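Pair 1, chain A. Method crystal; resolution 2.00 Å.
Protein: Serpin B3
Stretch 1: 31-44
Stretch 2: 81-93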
# COMPACT_ATOMS: atom_id res chain seq x y z
N PRO A 31 0.45 0.27 2.02
CA PRO A 31 0.35 0.11 3.46
C PRO A 31 -1.02 0.47 4.00
O PRO A 31 -1.51 -0.14 4.96
CB PRO A 31 1.38 1.12 4.00
CG PRO A 31 1.67 2.07 2.86
CD PRO A 31 1.43 1.28 1.59
N ILE A 32 -1.69 1.43 3.39
CA ILE A 32 -3.02 1.87 3.87
C ILE A 32 -4.06 0.79 3.68
O ILE A 32 -4.96 0.59 4.54
CB ILE A 32 -3.46 3.14 3.12
CG1 ILE A 32 -2.87 4.35 3.80
CG2 ILE A 32 -4.96 3.33 3.21
CD1 ILE A 32 -3.40 4.55 5.23
N SER A 33 -3.94 0.08 2.57
CA SER A 33 -4.85 -1.08 2.32
C SER A 33 -4.70 -2.12 3.39
O SER A 33 -5.69 -2.69 3.92
CB SER A 33 -4.55 -1.64 0.93
OG SER A 33 -5.21 -2.88 0.75
N ILE A 34 -3.46 -2.34 3.79
CA ILE A 34 -3.21 -3.35 4.81
C ILE A 34 -3.67 -2.87 6.18
O ILE A 34 -4.32 -3.60 6.93
CB ILE A 34 -1.75 -3.71 4.84
CG1 ILE A 34 -1.35 -4.22 3.47
CG2 ILE A 34 -1.54 -4.77 5.88
CD1 ILE A 34 0.12 -4.37 3.25
N THR A 35 -3.37 -1.63 6.50
CA THR A 35 -3.89 -1.03 7.73
C THR A 35 -5.39 -1.14 7.81
O THR A 35 -5.95 -1.53 8.83
CB THR A 35 -3.45 0.42 7.86
OG1 THR A 35 -2.04 0.45 8.00
CG2 THR A 35 -4.07 1.01 9.09
N SER A 36 -6.05 -0.80 6.72
CA SER A 36 -7.52 -0.83 6.69
C SER A 36 -8.08 -2.25 6.94
O SER A 36 -9.03 -2.42 7.70
CB SER A 36 -8.00 -0.21 5.38
OG SER A 36 -9.40 -0.26 5.24
N ALA A 37 -7.53 -3.26 6.31
CA ALA A 37 -7.98 -4.59 6.51
C ALA A 37 -7.76 -5.07 7.93
O ALA A 37 -8.62 -5.71 8.51
CB ALA A 37 -7.28 -5.55 5.52
N LEU A 38 -6.61 -4.77 8.49
CA LEU A 38 -6.31 -5.21 9.86
C LEU A 38 -7.11 -4.42 10.91
O LEU A 38 -7.38 -4.92 11.97
CB LEU A 38 -4.80 -5.16 10.10
CG LEU A 38 -4.02 -6.12 9.22
CD1 LEU A 38 -2.54 -6.02 9.51
CD2 LEU A 38 -4.56 -7.54 9.36
N GLY A 39 -7.48 -3.19 10.57
CA GLY A 39 -8.31 -2.34 11.38
C GLY A 39 -9.67 -2.98 11.54
O GLY A 39 -10.25 -2.98 12.62
N MET A 40 -10.22 -3.51 10.43
CA MET A 40 -11.47 -4.24 10.50
C MET A 40 -11.40 -5.51 11.35
O MET A 40 -12.38 -5.84 12.06
CB MET A 40 -11.95 -4.61 9.10
CG MET A 40 -12.44 -3.47 8.24
SD MET A 40 -13.22 -4.09 6.71
CE MET A 40 -11.77 -4.54 5.78
N VAL A 41 -10.25 -6.18 11.32
CA VAL A 41 -10.00 -7.32 12.25
C VAL A 41 -9.95 -6.85 13.73
O VAL A 41 -10.59 -7.42 14.60
CB VAL A 41 -8.69 -8.01 11.92
CG1 VAL A 41 -8.41 -9.12 12.95
CG2 VAL A 41 -8.66 -8.56 10.48
N LEU A 42 -9.22 -5.77 13.99
CA LEU A 42 -9.08 -5.23 15.36
C LEU A 42 -10.42 -4.93 16.02
O LEU A 42 -10.63 -5.29 17.16
CB LEU A 42 -8.28 -3.92 15.30
CG LEU A 42 -7.91 -3.20 16.61
CD1 LEU A 42 -7.40 -4.17 17.65
CD2 LEU A 42 -6.88 -2.11 16.33
N LEU A 43 -11.30 -4.24 15.31
CA LEU A 43 -12.66 -4.00 15.77
C LEU A 43 -13.36 -5.25 16.32
O LEU A 43 -14.26 -5.13 17.14
CB LEU A 43 -13.46 -3.42 14.59
CG LEU A 43 -14.44 -2.28 14.73
CD1 LEU A 43 -14.16 -1.35 15.89
CD2 LEU A 43 -14.51 -1.54 13.38
N GLY A 44 -13.02 -6.45 15.88
CA GLY A 44 -13.66 -7.62 16.46
C GLY A 44 -12.77 -8.41 17.42
O GLY A 44 -13.20 -9.47 17.92
N VAL A 81 -9.20 5.77 17.54
CA VAL A 81 -8.35 5.60 16.37
C VAL A 81 -9.22 5.24 15.15
O VAL A 81 -9.01 5.74 14.04
CB VAL A 81 -7.31 4.48 16.54
CG1 VAL A 81 -6.38 4.45 15.32
CG2 VAL A 81 -6.50 4.68 17.82
N HIS A 82 -10.20 4.37 15.39
CA HIS A 82 -11.13 3.96 14.34
C HIS A 82 -11.93 5.16 13.75
O HIS A 82 -12.22 5.18 12.56
CB HIS A 82 -12.05 2.83 14.87
CG HIS A 82 -11.34 1.53 15.10
ND1 HIS A 82 -11.26 0.90 16.33
CD2 HIS A 82 -10.66 0.73 14.24
CE1 HIS A 82 -10.58 -0.23 16.21
NE2 HIS A 82 -10.21 -0.35 14.95
N HIS A 83 -12.26 6.15 14.58
CA HIS A 83 -12.90 7.39 14.16
C HIS A 83 -11.96 8.17 13.26
O HIS A 83 -12.35 8.79 12.28
CB HIS A 83 -13.19 8.32 15.37
CG HIS A 83 -14.34 7.89 16.23
ND1 HIS A 83 -15.59 8.49 16.15
CD2 HIS A 83 -14.44 6.96 17.22
CE1 HIS A 83 -16.40 7.93 17.03
NE2 HIS A 83 -15.73 7.00 17.69
N GLN A 84 -10.70 8.21 13.65
CA GLN A 84 -9.70 8.95 12.89
C GLN A 84 -9.48 8.28 11.53
O GLN A 84 -9.39 8.94 10.48
CB GLN A 84 -8.41 9.12 13.70
CG GLN A 84 -8.66 9.90 14.99
CD GLN A 84 -7.39 10.33 15.68
OE1 GLN A 84 -7.24 10.15 16.88
NE2 GLN A 84 -6.46 10.87 14.91
N PHE A 85 -9.49 6.95 11.55
CA PHE A 85 -9.38 6.21 10.31
C PHE A 85 -10.62 6.41 9.43
O PHE A 85 -10.50 6.52 8.22
CB PHE A 85 -9.11 4.72 10.58
CG PHE A 85 -8.37 4.06 9.47
CD1 PHE A 85 -9.05 3.51 8.44
CD2 PHE A 85 -6.99 4.10 9.43
CE1 PHE A 85 -8.37 2.95 7.38
CE2 PHE A 85 -6.29 3.55 8.37
CZ PHE A 85 -6.97 2.97 7.35
N GLN A 86 -11.81 6.50 10.04
CA GLN A 86 -13.00 6.77 9.27
C GLN A 86 -12.90 8.10 8.52
O GLN A 86 -13.33 8.19 7.35
CB GLN A 86 -14.21 6.75 10.18
CG GLN A 86 -15.49 7.19 9.54
CD GLN A 86 -16.51 7.59 10.61
OE1 GLN A 86 -16.49 7.11 11.77
NE2 GLN A 86 -17.39 8.51 10.23
N LYS A 87 -12.35 9.12 9.18
CA LYS A 87 -12.16 10.43 8.54
C LYS A 87 -11.19 10.29 7.35
O LYS A 87 -11.44 10.81 6.27
CB LYS A 87 -11.58 11.44 9.53
CG LYS A 87 -12.62 12.11 10.43
CD LYS A 87 -12.09 13.44 10.98
CE LYS A 87 -13.20 14.43 11.37
NZ LYS A 87 -13.51 14.47 12.83
N LEU A 88 -10.08 9.57 7.55
CA LEU A 88 -9.19 9.27 6.44
C LEU A 88 -9.88 8.60 5.27
O LEU A 88 -9.73 9.06 4.13
CB LEU A 88 -8.04 8.36 6.86
CG LEU A 88 -6.75 9.00 7.36
CD1 LEU A 88 -5.73 7.88 7.52
CD2 LEU A 88 -6.24 10.11 6.43
N LEU A 89 -10.61 7.51 5.51
CA LEU A 89 -11.29 6.81 4.40
C LEU A 89 -12.10 7.77 3.52
O LEU A 89 -12.05 7.67 2.28
CB LEU A 89 -12.15 5.63 4.93
CG LEU A 89 -11.37 4.44 5.53
CD1 LEU A 89 -12.33 3.42 6.07
CD2 LEU A 89 -10.47 3.76 4.50
N THR A 90 -12.82 8.70 4.15
CA THR A 90 -13.64 9.72 3.47
C THR A 90 -12.80 10.52 2.47
O THR A 90 -13.22 10.75 1.34
CB THR A 90 -14.24 10.75 4.46
OG1 THR A 90 -14.67 10.09 5.64
CG2 THR A 90 -15.44 11.47 3.86
N GLU A 91 -11.61 10.93 2.90
CA GLU A 91 -10.70 11.75 2.09
C GLU A 91 -10.14 11.01 0.89
O GLU A 91 -9.87 11.55 -0.15
CB GLU A 91 -9.53 12.18 2.94
CG GLU A 91 -9.92 12.98 4.18
CD GLU A 91 -9.98 14.45 3.90
OE1 GLU A 91 -9.56 15.22 4.80
OE2 GLU A 91 -10.41 14.83 2.78
N PHE A 92 -10.04 9.71 1.05
CA PHE A 92 -9.49 8.88 0.03
C PHE A 92 -10.53 8.45 -0.99
O PHE A 92 -10.32 7.43 -1.70
CB PHE A 92 -8.88 7.62 0.68
CG PHE A 92 -7.75 7.87 1.63
CD1 PHE A 92 -7.11 9.09 1.69
CD2 PHE A 92 -7.31 6.85 2.44
CE1 PHE A 92 -6.05 9.29 2.56
CE2 PHE A 92 -6.27 7.03 3.34
CZ PHE A 92 -5.61 8.25 3.38
N ASN A 93 -11.71 9.09 -1.03
CA ASN A 93 -12.70 8.73 -2.09
C ASN A 93 -13.01 10.06 -2.71
O ASN A 93 -13.81 10.83 -2.15
CB ASN A 93 -14.00 8.09 -1.58
CG ASN A 93 -13.85 6.63 -1.24
OD1 ASN A 93 -13.79 6.27 -0.06
ND2 ASN A 93 -13.78 5.80 -2.23

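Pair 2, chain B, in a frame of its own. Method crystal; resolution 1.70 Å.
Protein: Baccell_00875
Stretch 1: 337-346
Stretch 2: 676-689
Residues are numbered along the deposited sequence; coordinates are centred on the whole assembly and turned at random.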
# COMPACT_ATOMS: atom_id res chain seq x y z
N ASN B 337 10.10 -21.17 5.54
CA ASN B 337 9.87 -20.70 6.90
C ASN B 337 10.58 -19.37 7.10
O ASN B 337 11.57 -19.06 6.41
CB ASN B 337 10.31 -21.68 7.99
CG ASN B 337 11.80 -21.83 8.08
OD1 ASN B 337 12.48 -21.08 8.79
ND2 ASN B 337 12.32 -22.82 7.37
N THR B 338 10.04 -18.60 8.02
CA THR B 338 10.35 -17.22 8.15
C THR B 338 11.77 -17.00 8.59
O THR B 338 12.43 -16.15 8.04
CB THR B 338 9.39 -16.54 9.13
OG1 THR B 338 8.05 -16.89 8.73
CG2 THR B 338 9.55 -15.07 9.09
N ALA B 339 12.24 -17.77 9.57
CA ALA B 339 13.60 -17.61 10.04
C ALA B 339 14.61 -17.82 8.90
O ALA B 339 15.57 -17.05 8.77
CB ALA B 339 13.90 -18.59 11.20
N ASP B 340 14.41 -18.87 8.10
CA ASP B 340 15.31 -19.17 6.99
C ASP B 340 15.19 -18.10 5.90
O ASP B 340 16.19 -17.80 5.22
CB ASP B 340 15.01 -20.53 6.32
CG ASP B 340 15.40 -21.74 7.18
OD1 ASP B 340 16.11 -21.58 8.20
OD2 ASP B 340 14.99 -22.88 6.81
N LEU B 341 13.98 -17.57 5.68
CA LEU B 341 13.79 -16.50 4.69
C LEU B 341 14.69 -15.30 5.03
O LEU B 341 15.39 -14.79 4.18
CB LEU B 341 12.32 -16.06 4.61
CG LEU B 341 11.94 -15.17 3.41
CD1 LEU B 341 12.20 -15.89 2.09
CD2 LEU B 341 10.48 -14.73 3.47
N ILE B 342 14.68 -14.90 6.30
CA ILE B 342 15.44 -13.76 6.76
C ILE B 342 16.94 -14.06 6.70
O ILE B 342 17.70 -13.23 6.27
CB ILE B 342 15.00 -13.32 8.16
CG1 ILE B 342 13.53 -12.86 8.12
CG2 ILE B 342 15.92 -12.23 8.70
CD1 ILE B 342 12.98 -12.48 9.48
N ARG B 343 17.34 -15.26 7.13
CA ARG B 343 18.73 -15.69 7.06
C ARG B 343 19.24 -15.63 5.64
O ARG B 343 20.32 -15.10 5.40
CB ARG B 343 18.88 -17.12 7.57
CG ARG B 343 20.32 -17.60 7.56
CD ARG B 343 20.39 -19.09 7.58
NE ARG B 343 20.45 -19.58 6.21
CZ ARG B 343 19.66 -20.50 5.68
NH1 ARG B 343 18.68 -21.10 6.37
NH2 ARG B 343 19.87 -20.82 4.41
N LYS B 344 18.45 -16.13 4.70
CA LYS B 344 18.87 -16.14 3.31
C LYS B 344 19.00 -14.71 2.77
O LYS B 344 19.92 -14.44 2.02
CB LYS B 344 17.93 -16.97 2.46
CG LYS B 344 18.11 -18.47 2.72
CD LYS B 344 17.32 -19.33 1.77
CE LYS B 344 15.84 -19.33 2.09
NZ LYS B 344 15.19 -20.44 1.31
N ARG B 345 18.09 -13.84 3.15
CA ARG B 345 18.14 -12.46 2.69
C ARG B 345 19.40 -11.75 3.21
O ARG B 345 20.11 -11.08 2.47
CB ARG B 345 16.90 -11.67 3.13
CG ARG B 345 16.93 -10.18 2.76
CD ARG B 345 17.12 -10.03 1.26
NE ARG B 345 17.35 -8.66 0.86
CZ ARG B 345 18.00 -8.32 -0.24
NH1 ARG B 345 18.46 -9.23 -1.11
NH2 ARG B 345 18.19 -7.03 -0.47
N VAL B 346 19.65 -11.92 4.50
CA VAL B 346 20.82 -11.32 5.13
C VAL B 346 22.10 -11.80 4.45
O VAL B 346 22.96 -11.00 4.16
CB VAL B 346 20.76 -11.57 6.64
CG1 VAL B 346 22.10 -11.37 7.33
CG2 VAL B 346 19.69 -10.67 7.25
N TYR B 676 14.60 -4.66 -9.17
CA TYR B 676 15.64 -4.11 -8.30
C TYR B 676 15.36 -4.48 -6.86
O TYR B 676 14.24 -4.32 -6.39
CB TYR B 676 15.75 -2.57 -8.35
CG TYR B 676 16.50 -1.97 -9.53
CD1 TYR B 676 17.23 -2.75 -10.43
CD2 TYR B 676 16.51 -0.58 -9.71
CE1 TYR B 676 17.94 -2.17 -11.49
CE2 TYR B 676 17.21 0.00 -10.78
CZ TYR B 676 17.90 -0.80 -11.66
OH TYR B 676 18.58 -0.25 -12.73
N ALA B 677 16.40 -4.91 -6.15
CA ALA B 677 16.43 -4.79 -4.69
C ALA B 677 17.06 -3.43 -4.40
O ALA B 677 18.21 -3.15 -4.79
CB ALA B 677 17.25 -5.89 -4.06
N ASN B 678 16.28 -2.56 -3.78
CA ASN B 678 16.71 -1.23 -3.50
C ASN B 678 16.61 -0.99 -2.00
O ASN B 678 17.59 -1.25 -1.28
CB ASN B 678 15.90 -0.25 -4.40
CG ASN B 678 16.38 1.17 -4.28
OD1 ASN B 678 16.87 1.55 -3.24
ND2 ASN B 678 16.25 1.98 -5.37
N ASP B 679 15.46 -0.56 -1.50
CA ASP B 679 15.30 -0.09 -0.14
C ASP B 679 14.37 -0.93 0.77
O ASP B 679 14.15 -0.59 1.93
CB ASP B 679 14.85 1.42 -0.16
CG ASP B 679 13.71 1.73 -1.15
OD1 ASP B 679 13.44 0.98 -2.13
OD2 ASP B 679 13.04 2.78 -0.91
N GLN B 680 13.84 -2.02 0.24
CA GLN B 680 12.82 -2.84 0.91
C GLN B 680 13.27 -3.55 2.17
O GLN B 680 12.42 -4.04 2.90
CB GLN B 680 12.21 -3.90 -0.05
CG GLN B 680 13.14 -5.05 -0.41
CD GLN B 680 14.40 -4.61 -1.11
OE1 GLN B 680 15.57 -4.97 -0.72
NE2 GLN B 680 14.22 -3.83 -2.14
N ASP B 681 14.57 -3.58 2.46
CA ASP B 681 15.03 -4.32 3.64
C ASP B 681 14.57 -3.68 4.94
O ASP B 681 14.50 -4.35 5.97
CB ASP B 681 16.52 -4.56 3.55
CG ASP B 681 16.85 -5.48 2.40
OD1 ASP B 681 16.21 -6.56 2.31
OD2 ASP B 681 17.67 -5.13 1.54
N TRP B 682 14.15 -2.41 4.91
CA TRP B 682 13.40 -1.85 6.03
C TRP B 682 12.18 -2.67 6.47
O TRP B 682 11.80 -2.65 7.64
CB TRP B 682 12.94 -0.39 5.74
CG TRP B 682 14.04 0.59 5.70
CD1 TRP B 682 14.57 1.18 4.61
CD2 TRP B 682 14.78 1.09 6.83
NE1 TRP B 682 15.59 2.04 4.97
CE2 TRP B 682 15.75 1.99 6.33
CE3 TRP B 682 14.73 0.84 8.20
CZ2 TRP B 682 16.67 2.66 7.16
CZ3 TRP B 682 15.66 1.51 9.04
CH2 TRP B 682 16.59 2.42 8.50
N ALA B 683 11.53 -3.39 5.55
CA ALA B 683 10.41 -4.21 5.98
C ALA B 683 10.85 -5.25 7.01
O ALA B 683 10.10 -5.54 7.93
CB ALA B 683 9.72 -4.86 4.79
N LEU B 684 12.06 -5.79 6.86
CA LEU B 684 12.56 -6.78 7.81
C LEU B 684 13.08 -6.11 9.08
O LEU B 684 12.97 -6.66 10.17
CB LEU B 684 13.61 -7.67 7.16
CG LEU B 684 13.10 -8.59 6.05
CD1 LEU B 684 14.28 -9.40 5.50
CD2 LEU B 684 11.97 -9.48 6.53
N VAL B 685 13.61 -4.90 8.96
CA VAL B 685 13.91 -4.10 10.15
C VAL B 685 12.69 -3.97 11.04
O VAL B 685 12.75 -4.16 12.25
CB VAL B 685 14.47 -2.70 9.77
CG1 VAL B 685 14.59 -1.80 11.00
CG2 VAL B 685 15.79 -2.81 9.03
N TYR B 686 11.53 -3.66 10.44
CA TYR B 686 10.33 -3.51 11.20
C TYR B 686 9.68 -4.83 11.60
O TYR B 686 9.03 -4.92 12.66
CB TYR B 686 9.37 -2.55 10.49
CG TYR B 686 9.85 -1.12 10.66
CD1 TYR B 686 9.82 -0.52 11.91
CD2 TYR B 686 10.42 -0.43 9.62
CE1 TYR B 686 10.27 0.78 12.10
CE2 TYR B 686 10.87 0.87 9.79
CZ TYR B 686 10.78 1.47 11.03
OH TYR B 686 11.23 2.75 11.18
N TYR B 687 9.90 -5.87 10.79
CA TYR B 687 9.47 -7.22 11.15
C TYR B 687 10.14 -7.62 12.48
O TYR B 687 9.48 -8.13 13.37
CB TYR B 687 9.84 -8.22 10.06
CG TYR B 687 9.38 -9.60 10.37
CD1 TYR B 687 10.14 -10.43 11.18
CD2 TYR B 687 8.15 -10.06 9.92
CE1 TYR B 687 9.69 -11.71 11.50
CE2 TYR B 687 7.70 -11.31 10.25
CZ TYR B 687 8.48 -12.13 11.04
OH TYR B 687 7.99 -13.38 11.36
N LEU B 688 11.43 -7.36 12.58
CA LEU B 688 12.19 -7.70 13.78
C LEU B 688 11.90 -6.80 14.97
O LEU B 688 11.95 -7.27 16.10
CB LEU B 688 13.68 -7.75 13.49
CG LEU B 688 14.05 -8.87 12.51
CD1 LEU B 688 15.47 -8.78 12.08
CD2 LEU B 688 13.77 -10.26 13.08
N LEU B 689 11.53 -5.55 14.72
CA LEU B 689 10.99 -4.70 15.79
C LEU B 689 9.71 -5.27 16.38
O LEU B 689 9.58 -5.50 17.59
CB LEU B 689 10.73 -3.28 15.28
CG LEU B 689 10.12 -2.35 16.34
CD1 LEU B 689 11.19 -2.02 17.38
CD2 LEU B 689 9.60 -1.10 15.68

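Both pairs set two helices from one chain across each other in a steep, roughly antiparallel crossing. In pair 1 the N-to-C directions of helix 31-42 and helix 81-91 differ by 143°, with the axes 11.5 Å apart at closest approach; in pair 2 helices 338-346 and 682-689 differ by 138° at 11.9 Å. The signed crossing angles, -143° and -138°, have the same sense. Superposing N, CA and C of 14 central residues gives an RMSD of 0.6 Å, and the register agrees: the CA atoms of Ser A36 and Phe A85 lie 8.1 Å apart, those of the matching Ile B342 and Leu B684 7.6 Å. The buried areas, 397 and 379 Å², are also similar.

At this central position the bulk is distributed differently. Pair 1 sets a small residue against a large one: Ser A36 CB lies 3.8 Å from Phe A85 CE1, and Thr A35 CG2 reaches within 3.4 Å of Phe A85 CE2. Pair 2 uses two branched aliphatics, Ile B342 CG1 meeting Leu B684 CD2 at 4.0 Å. One further contact is shared: Ser A36 OG lies 4.2 Å from Leu A89 CD2, and Ile B342 CD1 4.3 Å from CD2 of the matching Leu B688. Ile B342 CD1 also lies 3.9 Å from Tyr B687 CD1, a contact Ser A36 does not make with the matching Leu A88. Leu A88 has its CB directed toward the first helix but approaches no closer than 4.7 Å; Tyr B687 instead carries OH to 3.2 Å from Thr B338 CG2.

The strongest contrast is at Gly A39, which matches Arg B345, opposite the matched His A82 and Asp B681. The CA atoms of Gly A39 and His A82 are 7.5 Å apart, those of Arg B345 and Asp B681 8.8 Å. Gly A39 offers only backbone here, and the ring of His A82 packs beside it; an ideal CB on Gly A39 would still lie 4.5 Å from His A82 CD2. In pair 2 the arginine spans the gap and forms a two-pronged salt bridge: Arg B345 NE donates to Asp B681 OD1 at 2.8 Å and Arg B345 NH2 to Asp B681 OD2 at 2.8 Å, with N-H...acceptor angles of 172° and 165°. These nearly linear bonds fit the position of OD1 at the edge of the guanidinium. The aliphatic part of the arginine packs as well, Arg B345 CG lying 3.9 Å from Leu B684 CD1. Separately, within pair 1, Leu A43 CD1 sits over one ring face, 3.9 Å from the centroid of His A82 and 20° off the ring normal, a CH-pi contact.

Pair 1 has no hydrogen bond between its stretches; pair 2 combines apolar packing with a charged clasp on nearly the same backbone frame.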